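Local coordinates for protein argonaute (Methanocaldococcus jannaschii, PDB 5G5S), which cuts single-stranded DNA targets using short DNA guides, an activity that may defend the archaeon against invading genetic elements, at residues K405-D410 with A430-K435; K439-Y444 with N460-N465. All coordinates share one frame; numbering follows the deposited sequence.

Contact 1 of 2, residues K405-D410 with A430-K435; sequences KYFSTD and ALIIGK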
loop_
_atom_site.group_PDB
_atom_site.type_symbol
_atom_site.label_atom_id
_atom_site.label_comp_id
_atom_site.label_asym_id
_atom_site.label_seq_id
_atom_site.Cartn_x
_atom_site.Cartn_y
_atom_site.Cartn_z
ATOM N N LYS A 405 17.101 -13.426 27.088
ATOM C CA LYS A 405 16.176 -14.552 27.172
ATOM C C LYS A 405 16.085 -15.332 25.863
ATOM O O LYS A 405 16.136 -14.739 24.777
ATOM C CB LYS A 405 14.768 -14.047 27.557
ATOM C CG LYS A 405 14.602 -13.646 29.019
ATOM C CD LYS A 405 13.233 -13.020 29.284
ATOM C CE LYS A 405 12.744 -13.192 30.711
ATOM N NZ LYS A 405 13.548 -12.425 31.707
ATOM N N TYR A 406 15.895 -16.658 25.970
ATOM C CA TYR A 406 15.703 -17.538 24.820
ATOM C C TYR A 406 14.213 -17.773 24.588
ATOM O O TYR A 406 13.436 -17.768 25.547
ATOM C CB TYR A 406 16.411 -18.884 25.007
ATOM C CG TYR A 406 17.906 -18.857 24.776
ATOM C CD1 TYR A 406 18.431 -18.674 23.499
ATOM C CD2 TYR A 406 18.795 -19.120 25.815
ATOM C CE1 TYR A 406 19.807 -18.679 23.275
ATOM C CE2 TYR A 406 20.172 -19.145 25.600
ATOM C CZ TYR A 406 20.674 -18.917 24.329
ATOM O OH TYR A 406 22.032 -18.942 24.117
ATOM N N PHE A 407 13.819 -17.984 23.317
ATOM C CA PHE A 407 12.433 -18.251 22.937
ATOM C C PHE A 407 12.345 -19.238 21.763
ATOM O O PHE A 407 13.312 -19.408 21.012
ATOM C CB PHE A 407 11.684 -16.933 22.604
ATOM C CG PHE A 407 12.022 -16.290 21.274
ATOM C CD1 PHE A 407 13.058 -15.372 21.170
ATOM C CD2 PHE A 407 11.293 -16.597 20.129
ATOM C CE1 PHE A 407 13.370 -14.781 19.940
ATOM C CE2 PHE A 407 11.619 -16.022 18.895
ATOM C CZ PHE A 407 12.652 -15.114 18.810
ATOM N N SER A 408 11.161 -19.844 21.584
ATOM C CA SER A 408 10.853 -20.752 20.478
ATOM C C SER A 408 9.647 -20.191 19.704
ATOM O O SER A 408 8.726 -19.651 20.324
ATOM C CB SER A 408 10.541 -22.147 21.010
ATOM O OG SER A 408 10.172 -23.040 19.972
ATOM N N THR A 409 9.649 -20.319 18.360
ATOM C CA THR A 409 8.541 -19.836 17.518
ATOM C C THR A 409 7.308 -20.714 17.668
ATOM O O THR A 409 6.191 -20.263 17.391
ATOM C CB THR A 409 8.959 -19.662 16.057
ATOM O OG1 THR A 409 9.513 -20.883 15.559
ATOM C CG2 THR A 409 9.899 -18.480 15.851
ATOM N N ASP A 410 7.516 -21.960 18.142
ATOM C CA ASP A 410 6.475 -22.945 18.420
ATOM C C ASP A 410 5.671 -22.559 19.671
ATOM O O ASP A 410 4.500 -22.931 19.766
ATOM C CB ASP A 410 7.087 -24.349 18.566
ATOM C CG ASP A 410 7.454 -25.050 17.263
ATOM O OD1 ASP A 410 7.247 -24.451 16.179
ATOM O OD2 ASP A 410 7.925 -26.210 17.328
ATOM N N ALA A 430 12.818 -4.341 23.011
ATOM C CA ALA A 430 13.211 -5.736 22.854
ATOM C C ALA A 430 13.875 -5.945 21.506
ATOM O O ALA A 430 13.303 -5.602 20.481
ATOM C CB ALA A 430 12.018 -6.663 23.023
ATOM N N LEU A 431 15.107 -6.457 21.514
ATOM C CA LEU A 431 15.837 -6.749 20.286
ATOM C C LEU A 431 15.713 -8.251 20.057
ATOM O O LEU A 431 16.174 -9.047 20.876
ATOM C CB LEU A 431 17.305 -6.296 20.395
ATOM C CG LEU A 431 18.202 -6.516 19.174
ATOM C CD1 LEU A 431 17.850 -5.555 18.037
ATOM C CD2 LEU A 431 19.669 -6.382 19.551
ATOM N N ILE A 432 15.000 -8.627 18.989
ATOM C CA ILE A 432 14.739 -10.019 18.639
ATOM C C ILE A 432 15.752 -10.493 17.585
ATOM O O ILE A 432 15.819 -9.931 16.487
ATOM C CB ILE A 432 13.255 -10.222 18.194
ATOM C CG1 ILE A 432 12.257 -9.811 19.294
ATOM C CG2 ILE A 432 12.990 -11.653 17.714
ATOM C CD1 ILE A 432 10.892 -9.295 18.728
ATOM N N ILE A 433 16.545 -11.523 17.940
ATOM C CA ILE A 433 17.529 -12.151 17.056
ATOM C C ILE A 433 16.922 -13.491 16.606
ATOM O O ILE A 433 16.751 -14.411 17.417
ATOM C CB ILE A 433 18.926 -12.334 17.736
ATOM C CG1 ILE A 433 19.348 -11.131 18.644
ATOM C CG2 ILE A 433 20.012 -12.745 16.722
ATOM C CD1 ILE A 433 19.635 -9.792 17.954
ATOM N N GLY A 434 16.558 -13.559 15.331
ATOM C CA GLY A 434 15.937 -14.740 14.748
ATOM C C GLY A 434 16.680 -15.338 13.575
ATOM O O GLY A 434 17.804 -14.930 13.269
ATOM N N LYS A 435 16.046 -16.319 12.918
ATOM C CA LYS A 435 16.595 -17.035 11.761
ATOM C C LYS A 435 15.563 -17.226 10.640
ATOM O O LYS A 435 14.365 -17.058 10.881
ATOM C CB LYS A 435 17.247 -18.373 12.182
ATOM C CG LYS A 435 16.330 -19.348 12.914
ATOM C CD LYS A 435 16.845 -20.776 12.821
ATOM C CE LYS A 435 16.135 -21.564 11.745
ATOM N NZ LYS A 435 16.569 -22.982 11.724
#

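Contact 2 of 2, residues K439-Y444 with N460-N465; sequences KDNDYY and NILWEN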
loop_
_atom_site.group_PDB
_atom_site.type_symbol
_atom_site.label_atom_id
_atom_site.label_comp_id
_atom_site.label_asym_id
_atom_site.label_seq_id
_atom_site.Cartn_x
_atom_site.Cartn_y
_atom_site.Cartn_z
ATOM N N LYS A 439 7.770 -19.120 5.912
ATOM C CA LYS A 439 6.412 -18.757 6.291
ATOM C C LYS A 439 6.335 -18.554 7.797
ATOM O O LYS A 439 5.648 -17.660 8.270
ATOM C CB LYS A 439 5.426 -19.840 5.857
ATOM N N ASP A 440 7.023 -19.402 8.544
ATOM C CA ASP A 440 7.075 -19.297 10.001
ATOM C C ASP A 440 7.660 -17.975 10.514
ATOM O O ASP A 440 7.547 -17.708 11.707
ATOM C CB ASP A 440 7.790 -20.520 10.621
ATOM C CG ASP A 440 6.986 -21.813 10.707
ATOM O OD1 ASP A 440 5.957 -21.931 9.997
ATOM O OD2 ASP A 440 7.403 -22.724 11.460
ATOM N N ASN A 441 8.243 -17.130 9.625
ATOM C CA ASN A 441 8.772 -15.794 9.974
ATOM C C ASN A 441 7.680 -14.887 10.580
ATOM O O ASN A 441 7.995 -13.951 11.309
ATOM C CB ASN A 441 9.401 -15.106 8.754
ATOM C CG ASN A 441 10.846 -15.455 8.486
ATOM O OD1 ASN A 441 11.633 -15.770 9.394
ATOM N ND2 ASN A 441 11.243 -15.347 7.222
ATOM N N ASP A 442 6.397 -15.190 10.290
ATOM C CA ASP A 442 5.230 -14.495 10.825
ATOM C C ASP A 442 5.115 -14.649 12.346
ATOM O O ASP A 442 4.512 -13.789 12.988
ATOM C CB ASP A 442 3.947 -14.944 10.106
ATOM C CG ASP A 442 3.763 -14.330 8.722
ATOM O OD1 ASP A 442 4.191 -13.164 8.521
ATOM O OD2 ASP A 442 3.160 -14.997 7.854
ATOM N N TYR A 443 5.725 -15.720 12.926
ATOM C CA TYR A 443 5.761 -15.949 14.371
ATOM C C TYR A 443 6.585 -14.854 15.055
ATOM O O TYR A 443 6.273 -14.477 16.182
ATOM C CB TYR A 443 6.302 -17.348 14.719
ATOM C CG TYR A 443 5.316 -18.485 14.528
ATOM C CD1 TYR A 443 4.148 -18.558 15.282
ATOM C CD2 TYR A 443 5.593 -19.533 13.654
ATOM C CE1 TYR A 443 3.249 -19.612 15.126
ATOM C CE2 TYR A 443 4.710 -20.602 13.500
ATOM C CZ TYR A 443 3.539 -20.641 14.243
ATOM O OH TYR A 443 2.665 -21.696 14.093
ATOM N N TYR A 444 7.599 -14.305 14.353
ATOM C CA TYR A 444 8.412 -13.185 14.842
ATOM C C TYR A 444 7.571 -11.915 14.910
ATOM O O TYR A 444 7.740 -11.119 15.834
ATOM C CB TYR A 444 9.661 -12.966 13.970
ATOM C CG TYR A 444 10.694 -14.075 14.055
ATOM C CD1 TYR A 444 11.222 -14.474 15.282
ATOM C CD2 TYR A 444 11.208 -14.664 12.903
ATOM C CE1 TYR A 444 12.184 -15.484 15.363
ATOM C CE2 TYR A 444 12.192 -15.650 12.969
ATOM C CZ TYR A 444 12.664 -16.067 14.203
ATOM O OH TYR A 444 13.624 -17.040 14.276
ATOM N N ASN A 460 12.924 -7.080 15.181
ATOM C CA ASN A 460 13.508 -8.370 14.840
ATOM C C ASN A 460 14.525 -8.209 13.726
ATOM O O ASN A 460 14.390 -7.319 12.884
ATOM C CB ASN A 460 12.435 -9.414 14.496
ATOM C CG ASN A 460 11.465 -9.037 13.392
ATOM O OD1 ASN A 460 11.082 -7.878 13.207
ATOM N ND2 ASN A 460 10.985 -10.038 12.678
ATOM N N ILE A 461 15.565 -9.054 13.752
ATOM C CA ILE A 461 16.674 -9.065 12.798
ATOM C C ILE A 461 17.108 -10.517 12.547
ATOM O O ILE A 461 17.079 -11.318 13.488
ATOM C CB ILE A 461 17.818 -8.139 13.333
ATOM C CG1 ILE A 461 18.625 -7.408 12.223
ATOM C CG2 ILE A 461 18.666 -8.732 14.482
ATOM C CD1 ILE A 461 19.616 -8.210 11.446
ATOM N N LEU A 462 17.458 -10.876 11.290
ATOM C CA LEU A 462 17.911 -12.244 10.990
ATOM C C LEU A 462 19.402 -12.339 11.256
ATOM O O LEU A 462 20.181 -11.569 10.682
ATOM C CB LEU A 462 17.579 -12.697 9.549
ATOM C CG LEU A 462 16.100 -12.781 9.134
ATOM C CD1 LEU A 462 15.978 -13.101 7.659
ATOM C CD2 LEU A 462 15.323 -13.820 9.950
ATOM N N TRP A 463 19.795 -13.260 12.154
ATOM C CA TRP A 463 21.188 -13.465 12.554
ATOM C C TRP A 463 22.143 -13.783 11.410
ATOM O O TRP A 463 23.244 -13.231 11.382
ATOM C CB TRP A 463 21.323 -14.486 13.694
ATOM C CG TRP A 463 22.745 -14.721 14.116
ATOM C CD1 TRP A 463 23.445 -15.889 14.017
ATOM C CD2 TRP A 463 23.680 -13.730 14.564
ATOM N NE1 TRP A 463 24.742 -15.699 14.429
ATOM C CE2 TRP A 463 24.917 -14.381 14.762
ATOM C CE3 TRP A 463 23.587 -12.351 14.836
ATOM C CZ2 TRP A 463 26.047 -13.708 15.237
ATOM C CZ3 TRP A 463 24.710 -11.684 15.296
ATOM C CH2 TRP A 463 25.923 -12.359 15.487
ATOM N N GLU A 464 21.722 -14.661 10.470
ATOM C CA GLU A 464 22.519 -15.062 9.302
ATOM C C GLU A 464 23.023 -13.840 8.528
ATOM O O GLU A 464 24.209 -13.771 8.198
ATOM C CB GLU A 464 21.728 -16.004 8.370
ATOM C CG GLU A 464 21.463 -17.389 8.945
ATOM C CD GLU A 464 20.042 -17.628 9.422
ATOM O OE1 GLU A 464 19.511 -16.782 10.179
ATOM O OE2 GLU A 464 19.466 -18.678 9.054
ATOM N N ASN A 465 22.138 -12.858 8.306
ATOM C CA ASN A 465 22.459 -11.616 7.610
ATOM C C ASN A 465 23.338 -10.673 8.448
ATOM O O ASN A 465 24.294 -10.106 7.909
ATOM C CB ASN A 465 21.181 -10.921 7.139
ATOM C CG ASN A 465 20.416 -11.677 6.075
ATOM O OD1 ASN A 465 20.982 -12.208 5.103
ATOM N ND2 ASN A 465 19.097 -11.708 6.224
#

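Contact 1 of 2, residues K405-D410 with A430-K435
I432 is where strand 428-434 meets F407 at the end of strand 397-407. Its CG2 methyl lies 3.6 Å from F407 CZ and 3.9 Å from F407 CE1, so the far corner of the phenyl ring carries the contact. The two side chains cross at about a right angle, with the methyl oblique to the ring. With chi1 at -59°, the torsion sends CG2 directly away from the backbone N and toward the ring, while CG1 turns back beside that N. F407 has CG set between its backbone N and carbonyl carbon (chi1 75°), and its long flat ring spans the distance between the two strands, F407 CA and I432 CA standing 9.6 Å apart.

I433, next along, contributes its carbonyl: I433 O is 4.2 Å from F407 CE1, a loose approach and no hydrogen bond. Its branched side chain leads away, to pack against I368 and W463. At G434 the lack of a side chain suits a backbone approached closely by the hydroxyl of Y444. K435 then leaves the strand, a long charged residue just past its C-terminal end, able to reach E367 and form a salt bridge with it.

Strands 397-407 and 428-434 are not neighbours in the four-stranded parallel sheet of the Mid domain; strand 357-365 runs between them, and F407 also touches its L363 and D365. I415 of helix 412-420 packs on F407, and Y444 of helix 442-452 on I432. On the other face, Y406 and L431 meet helix 372-390. The contact thus belongs to one apolar layer of a Rossmann-like alpha/beta sandwich, lying between the sheet and helices 412-420 and 442-452.

Contact 2 of 2, residues K439-Y444 with N460-N465
Y444, in the first turn of helix 442-452, faces N460 on strand 456-462, and both CB atoms point across the gap. The closest approach is made by the amide nitrogen: N460 ND2 comes within 3.5 Å of Y444 CB, at the root of the tyrosine, and stands oblique to its ring. For N460 the torsion matters: chi1 of 56° places CG between the backbone N and the carbonyl carbon, which carries the amide out toward the helix. The tyrosine, with chi1 of -68°, keeps CG beside its own backbone N and sends the ring past N460 to the sheet, where its hydroxyl is held by D365 OD2 and the backbone N of K435.

A looser touch lies beside this one. N441 OD1 is 4.2 Å from L462 CD2, the leucine's end leaning in although its CB does not aim at the helix. The same oxygen lies in the plane of the Y444 ring, at its edge. Asparagine suits this place because its amide serves the preceding loop twice, OD1 accepting weakly from K437 N and ND2 giving a weak bond to E436 OE2, with L462 merely alongside.

The segments close the beta-alpha-beta unit 428-462, and residues 459-462 bind the phosphorylated 5' end of the guide. No hydrogen bond links them directly. Instead N460 OD1 accepts one from K448 NZ, an ammonium that would probably polarise the amide and help fix its rotation within that binding region. Each pair thus sets an amide against a carbon surface, Y444 CB for N460 and a leucine methyl for N441, while the amide oxygens find their donors outside the two segments.

Overall arrangement
Both contacts reach the same parallel sheet of the Mid domain, through the adjacent strands 428-434 and 456-462, with centres about 9 Å apart. Contact 1 is buried and wholly apolar in its side chains, spanning an intervening strand within the sheet's packed layer; contact 2 is only partly buried, mixes amides with aromatic and aliphatic groups, and includes part of the site for the guide's 5' end. They are tied directly: G434 O is 2.8 Å from W463 N, a probable hydrogen bond from the start of helix 463-467 to the end of strand 428-434. Helix 442-452 is fastened to that same strand end, so the polar links gather there, away from the apolar pair of contact 1.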